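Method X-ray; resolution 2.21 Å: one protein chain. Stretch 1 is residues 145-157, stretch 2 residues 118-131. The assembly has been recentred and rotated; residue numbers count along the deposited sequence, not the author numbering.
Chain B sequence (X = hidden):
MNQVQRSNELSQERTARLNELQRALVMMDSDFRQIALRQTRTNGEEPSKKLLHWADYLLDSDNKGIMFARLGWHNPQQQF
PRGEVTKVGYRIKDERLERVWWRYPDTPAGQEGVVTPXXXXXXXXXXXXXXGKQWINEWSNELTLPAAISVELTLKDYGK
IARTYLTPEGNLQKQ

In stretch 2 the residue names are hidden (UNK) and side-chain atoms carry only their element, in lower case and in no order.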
# COMPACT_ATOMS: atom_id res chain seq x y z
N LEU B 145 14.97 8.84 10.20
CA LEU B 145 16.19 8.19 9.74
C LEU B 145 16.93 9.19 8.87
O LEU B 145 16.32 10.13 8.38
CB LEU B 145 15.90 6.91 8.96
CG LEU B 145 15.44 5.67 9.77
CD1 LEU B 145 14.79 4.67 8.85
CD2 LEU B 145 16.62 5.02 10.56
N PRO B 146 18.24 8.98 8.66
CA PRO B 146 18.90 9.80 7.63
C PRO B 146 18.38 9.43 6.24
O PRO B 146 18.00 8.28 6.02
CB PRO B 146 20.39 9.39 7.78
CG PRO B 146 20.31 7.99 8.27
CD PRO B 146 19.16 8.01 9.26
N ALA B 147 18.33 10.40 5.32
CA ALA B 147 17.84 10.15 3.96
C ALA B 147 18.66 9.03 3.24
O ALA B 147 18.14 8.30 2.39
CB ALA B 147 17.85 11.49 3.12
N ALA B 148 19.93 8.91 3.60
CA ALA B 148 20.87 7.93 3.04
C ALA B 148 21.96 7.55 4.06
O ALA B 148 22.25 8.28 4.99
CB ALA B 148 21.52 8.47 1.76
N ILE B 149 22.52 6.37 3.85
CA ILE B 149 23.55 5.79 4.69
C ILE B 149 24.61 5.23 3.72
O ILE B 149 24.28 4.61 2.74
CB ILE B 149 22.92 4.66 5.60
CG1 ILE B 149 21.95 5.29 6.60
CG2 ILE B 149 23.95 3.94 6.46
CD1 ILE B 149 20.77 4.38 6.96
N SER B 150 25.88 5.47 4.02
CA SER B 150 27.02 4.96 3.26
C SER B 150 27.75 4.03 4.22
O SER B 150 28.17 4.43 5.29
CB SER B 150 27.97 6.10 2.82
OG SER B 150 29.12 5.60 2.10
N VAL B 151 27.86 2.77 3.81
CA VAL B 151 28.55 1.75 4.54
C VAL B 151 29.86 1.48 3.82
O VAL B 151 29.85 1.05 2.68
CB VAL B 151 27.67 0.47 4.67
CG1 VAL B 151 28.44 -0.63 5.47
CG2 VAL B 151 26.34 0.85 5.36
N GLU B 152 30.98 1.77 4.49
CA GLU B 152 32.30 1.51 3.96
C GLU B 152 33.05 0.40 4.72
O GLU B 152 33.14 0.42 5.91
CB GLU B 152 33.12 2.79 3.99
CG GLU B 152 34.49 2.64 3.35
CD GLU B 152 35.26 3.92 3.40
OE1 GLU B 152 35.74 4.29 4.51
OE2 GLU B 152 35.36 4.56 2.31
N LEU B 153 33.59 -0.55 3.96
CA LEU B 153 34.46 -1.62 4.47
C LEU B 153 35.87 -1.42 3.96
O LEU B 153 36.06 -1.03 2.82
CB LEU B 153 33.95 -2.99 3.98
CG LEU B 153 32.47 -3.30 4.28
CD1 LEU B 153 32.07 -4.61 3.65
CD2 LEU B 153 32.30 -3.35 5.77
N THR B 154 36.84 -1.66 4.81
CA THR B 154 38.25 -1.67 4.46
C THR B 154 38.66 -3.14 4.50
O THR B 154 38.72 -3.78 5.58
CB THR B 154 39.07 -0.82 5.45
OG1 THR B 154 38.52 0.51 5.49
CG2 THR B 154 40.64 -0.78 5.07
N LEU B 155 38.88 -3.68 3.30
CA LEU B 155 39.37 -5.01 3.10
C LEU B 155 40.91 -5.01 3.02
O LEU B 155 41.53 -4.11 2.47
CB LEU B 155 38.78 -5.63 1.84
CG LEU B 155 37.27 -5.63 1.58
CD1 LEU B 155 36.90 -6.73 0.55
CD2 LEU B 155 36.46 -5.74 2.85
N LYS B 156 41.51 -6.05 3.59
CA LYS B 156 42.94 -6.25 3.59
C LYS B 156 43.54 -6.29 2.18
O LYS B 156 44.60 -5.75 1.92
CB LYS B 156 43.27 -7.57 4.30
CG LYS B 156 43.23 -7.49 5.83
CD LYS B 156 44.47 -8.21 6.47
CE LYS B 156 45.02 -7.49 7.74
NZ LYS B 156 46.44 -7.98 8.14
N ASP B 157 42.81 -6.95 1.30
CA ASP B 157 43.22 -7.15 -0.08
C ASP B 157 42.72 -6.02 -1.00
O ASP B 157 43.49 -5.38 -1.69
CB ASP B 157 42.80 -8.54 -0.58
CG ASP B 157 41.37 -8.94 -0.19
OD1 ASP B 157 40.62 -8.17 0.46
OD2 ASP B 157 40.98 -10.08 -0.50
N UNK B 118 30.36 -13.14 7.85
CA UNK B 118 30.03 -12.74 6.50
C UNK B 118 31.27 -12.54 5.59
O UNK B 118 31.24 -12.85 4.37
c UNK B 118 27.36 -12.35 5.04
c UNK B 118 28.29 -11.13 5.43
c UNK B 118 29.21 -11.45 6.59
c UNK B 118 27.46 -9.95 5.83
N UNK B 119 32.33 -12.00 6.16
CA UNK B 119 33.48 -11.60 5.35
C UNK B 119 34.76 -11.50 6.18
O UNK B 119 34.86 -10.70 7.09
c UNK B 119 33.79 -10.66 2.27
c UNK B 119 33.41 -8.34 3.17
c UNK B 119 33.94 -9.76 3.46
c UNK B 119 33.15 -10.27 4.65
N UNK B 120 35.73 -12.33 5.82
CA UNK B 120 37.02 -12.37 6.47
C UNK B 120 37.91 -11.25 5.93
O UNK B 120 37.61 -10.62 4.94
o UNK B 120 37.83 -13.88 4.82
c UNK B 120 37.68 -13.72 6.22
N UNK B 121 38.98 -10.98 6.64
CA UNK B 121 39.92 -9.92 6.28
C UNK B 121 39.26 -8.56 6.01
O UNK B 121 39.51 -7.92 4.97
c UNK B 121 41.83 -11.41 5.49
o UNK B 121 42.42 -11.98 4.56
c UNK B 121 40.78 -10.37 5.10
o UNK B 121 42.07 -11.67 6.70
N UNK B 122 38.45 -8.13 6.97
CA UNK B 122 37.84 -6.80 6.96
C UNK B 122 38.45 -6.08 8.14
O UNK B 122 38.31 -6.51 9.25
c UNK B 122 35.73 -7.46 5.78
c UNK B 122 36.30 -6.86 7.06
c UNK B 122 35.70 -5.47 7.28
N UNK B 123 39.18 -5.01 7.91
CA UNK B 123 39.85 -4.32 8.99
C UNK B 123 38.90 -3.37 9.73
O UNK B 123 38.93 -3.27 10.97
c UNK B 123 41.05 -3.55 8.44
c UNK B 123 43.23 -3.80 7.11
o UNK B 123 44.21 -4.48 6.73
o UNK B 123 43.07 -2.60 6.80
c UNK B 123 42.21 -4.48 8.00
N UNK B 124 38.04 -2.70 8.96
CA UNK B 124 37.28 -1.57 9.48
C UNK B 124 35.90 -1.61 8.86
O UNK B 124 35.71 -2.15 7.76
c UNK B 124 37.45 0.94 9.99
c UNK B 124 37.98 -0.23 9.16
o UNK B 124 37.35 3.30 9.65
o UNK B 124 39.34 2.32 9.43
c UNK B 124 38.09 2.28 9.66
N UNK B 125 34.96 -1.12 9.67
CA UNK B 125 33.63 -0.76 9.32
C UNK B 125 33.47 0.73 9.63
O UNK B 125 33.67 1.14 10.74
c UNK B 125 30.61 -1.39 8.71
c UNK B 125 30.29 -1.95 11.16
c UNK B 125 32.63 -1.58 10.18
c UNK B 125 31.15 -1.19 10.12
N UNK B 126 33.12 1.53 8.63
CA UNK B 126 32.74 2.92 8.83
C UNK B 126 31.41 3.28 8.14
O UNK B 126 31.18 2.96 7.00
c UNK B 126 33.61 5.29 8.78
n UNK B 126 33.63 6.20 7.83
o UNK B 126 33.42 5.57 9.98
c UNK B 126 33.82 3.85 8.31
N UNK B 127 30.57 4.01 8.85
CA UNK B 127 29.25 4.39 8.37
C UNK B 127 29.07 5.88 8.51
O UNK B 127 29.47 6.46 9.52
c UNK B 127 28.12 3.62 9.10
c UNK B 127 26.74 4.07 8.57
c UNK B 127 28.25 2.07 8.90
N UNK B 128 28.50 6.50 7.47
CA UNK B 128 28.20 7.91 7.44
C UNK B 128 26.75 8.11 7.07
O UNK B 128 26.16 7.30 6.40
n UNK B 128 31.71 12.06 4.06
c UNK B 128 30.51 8.74 6.95
n UNK B 128 31.04 10.04 3.17
c UNK B 128 29.09 8.63 6.46
n UNK B 128 31.67 10.22 5.42
c UNK B 128 31.46 8.84 5.79
c UNK B 128 31.47 10.76 4.22
N UNK B 129 26.19 9.21 7.54
CA UNK B 129 24.78 9.45 7.49
C UNK B 129 24.57 10.78 6.80
O UNK B 129 25.21 11.79 7.16
c UNK B 129 25.44 6.10 11.27
c UNK B 129 26.17 7.29 11.33
c UNK B 129 24.23 9.49 8.92
c UNK B 129 24.34 6.00 10.42
c UNK B 129 23.95 7.11 9.66
c UNK B 129 25.77 8.37 10.56
c UNK B 129 24.65 8.30 9.74
N UNK B 130 23.72 10.77 5.80
CA UNK B 130 23.34 11.96 5.10
C UNK B 130 22.18 12.65 5.78
O UNK B 130 21.06 12.11 5.81
c UNK B 130 21.65 14.50 1.47
o UNK B 130 22.73 16.41 0.55
c UNK B 130 21.71 13.34 2.23
c UNK B 130 22.90 12.94 2.81
c UNK B 130 22.78 15.26 1.29
c UNK B 130 22.98 11.67 3.64
c UNK B 130 23.97 14.88 1.85
c UNK B 130 24.02 13.73 2.60
N UNK B 131 22.45 13.84 6.29
CA UNK B 131 21.49 14.58 7.08
C UNK B 131 20.74 15.61 6.24
O UNK B 131 20.04 16.44 6.78
c UNK B 131 22.18 15.25 8.29
o UNK B 131 22.88 17.05 6.80
c UNK B 131 22.95 16.54 7.93
o UNK B 131 23.65 17.05 8.82
O HOH W 1 31.05 5.20 5.04
O HOH W 2 18.42 13.20 6.45

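Position 118 carries four carbons forked at the second, and none reaches stretch 1; the fork says Leu-118. Position 119 has the same four-carbon fork, pointed toward stretch 1, with a tip against Leu-153: Leu-119, whose CD2 lies 4.0 Å from Leu-153 CD1 and equally 4.0 Å from Leu-155 CD2. Position 120 has one carbon, then one oxygen, out of reach: Ser-120.

Position 121 has two carbons, the second bearing two oxygens, and its CB packs 3.8 Å from Lys-156 CB. A carboxylate and an amide look alike by shape; the elements settle Asp-121. Its phi and psi are both 52°, an unusual turn in the chain just before the strand resumes. Position 122 is one carbon carrying two, a tip against Leu-155: Val-122, whose CG2 lies 3.5 Å from Leu-155 CD2.

Position 123 has three carbons ending in two oxygens that reach Lys-156: Glu-123. Its OE2 lies 3.3 Å from Lys-156 CE but 4.4 Å from Lys-156 NZ, opposite charges near each other yet short of a salt bridge. Position 124 repeats that pattern, its CB 3.8 Å from Thr-154 OG1: Glu-124. Position 125, four carbons forked at the second, meets both Val-151 and Leu-153: Leu-125, with CD1 3.9 Å from Leu-153 CD2.

Position 126 ends its two carbons in one oxygen and one nitrogen, beside Glu-152: Asn-126. Position 127, one carbon bearing two, packs against Ile-149: Val-127, whose CG1 lies 3.5 Å from Ile-149 CG2. Position 128 runs three carbons, a nitrogen, then a carbon with two more nitrogens, opposite Ser-150: Arg-128.

Position 129 is one carbon and a six-carbon ring without oxygen, with Pro-146 at its edge: Phe-129, its CD2 4.0 Å from Pro-146 CG. Position 130 adds an oxygen to such a ring, and its CB sits 4.0 Å from Ala-148 CB: Tyr-130. Position 131, two carbons ending in two oxygens, points away: Asp-131.

The contact works as an antiparallel ladder whose faces alternate from Phe-129 to Glu-124; the chain then takes in one extra residue, Glu-123, before Val-122 returns to the apolar face. Ile-149, Val-151, Leu-153 and Leu-155 meet Phe-129, Val-127, Leu-125 and Val-122 on that buried face; the other carries Ser-150 with Arg-128 and Glu-152 with Asn-126. Paired backbone bonds hold the register, as in Glu-152 N to Asn-126 O at 2.8 Å and Asn-126 N to Glu-152 O at 2.9 Å. A water donates to Asn-126 O and Ser-150 O, 3.0 Å from each, bridging two acceptors that cannot bond directly.

Stretch 2 118-131: LLSDVEELNVRFYD
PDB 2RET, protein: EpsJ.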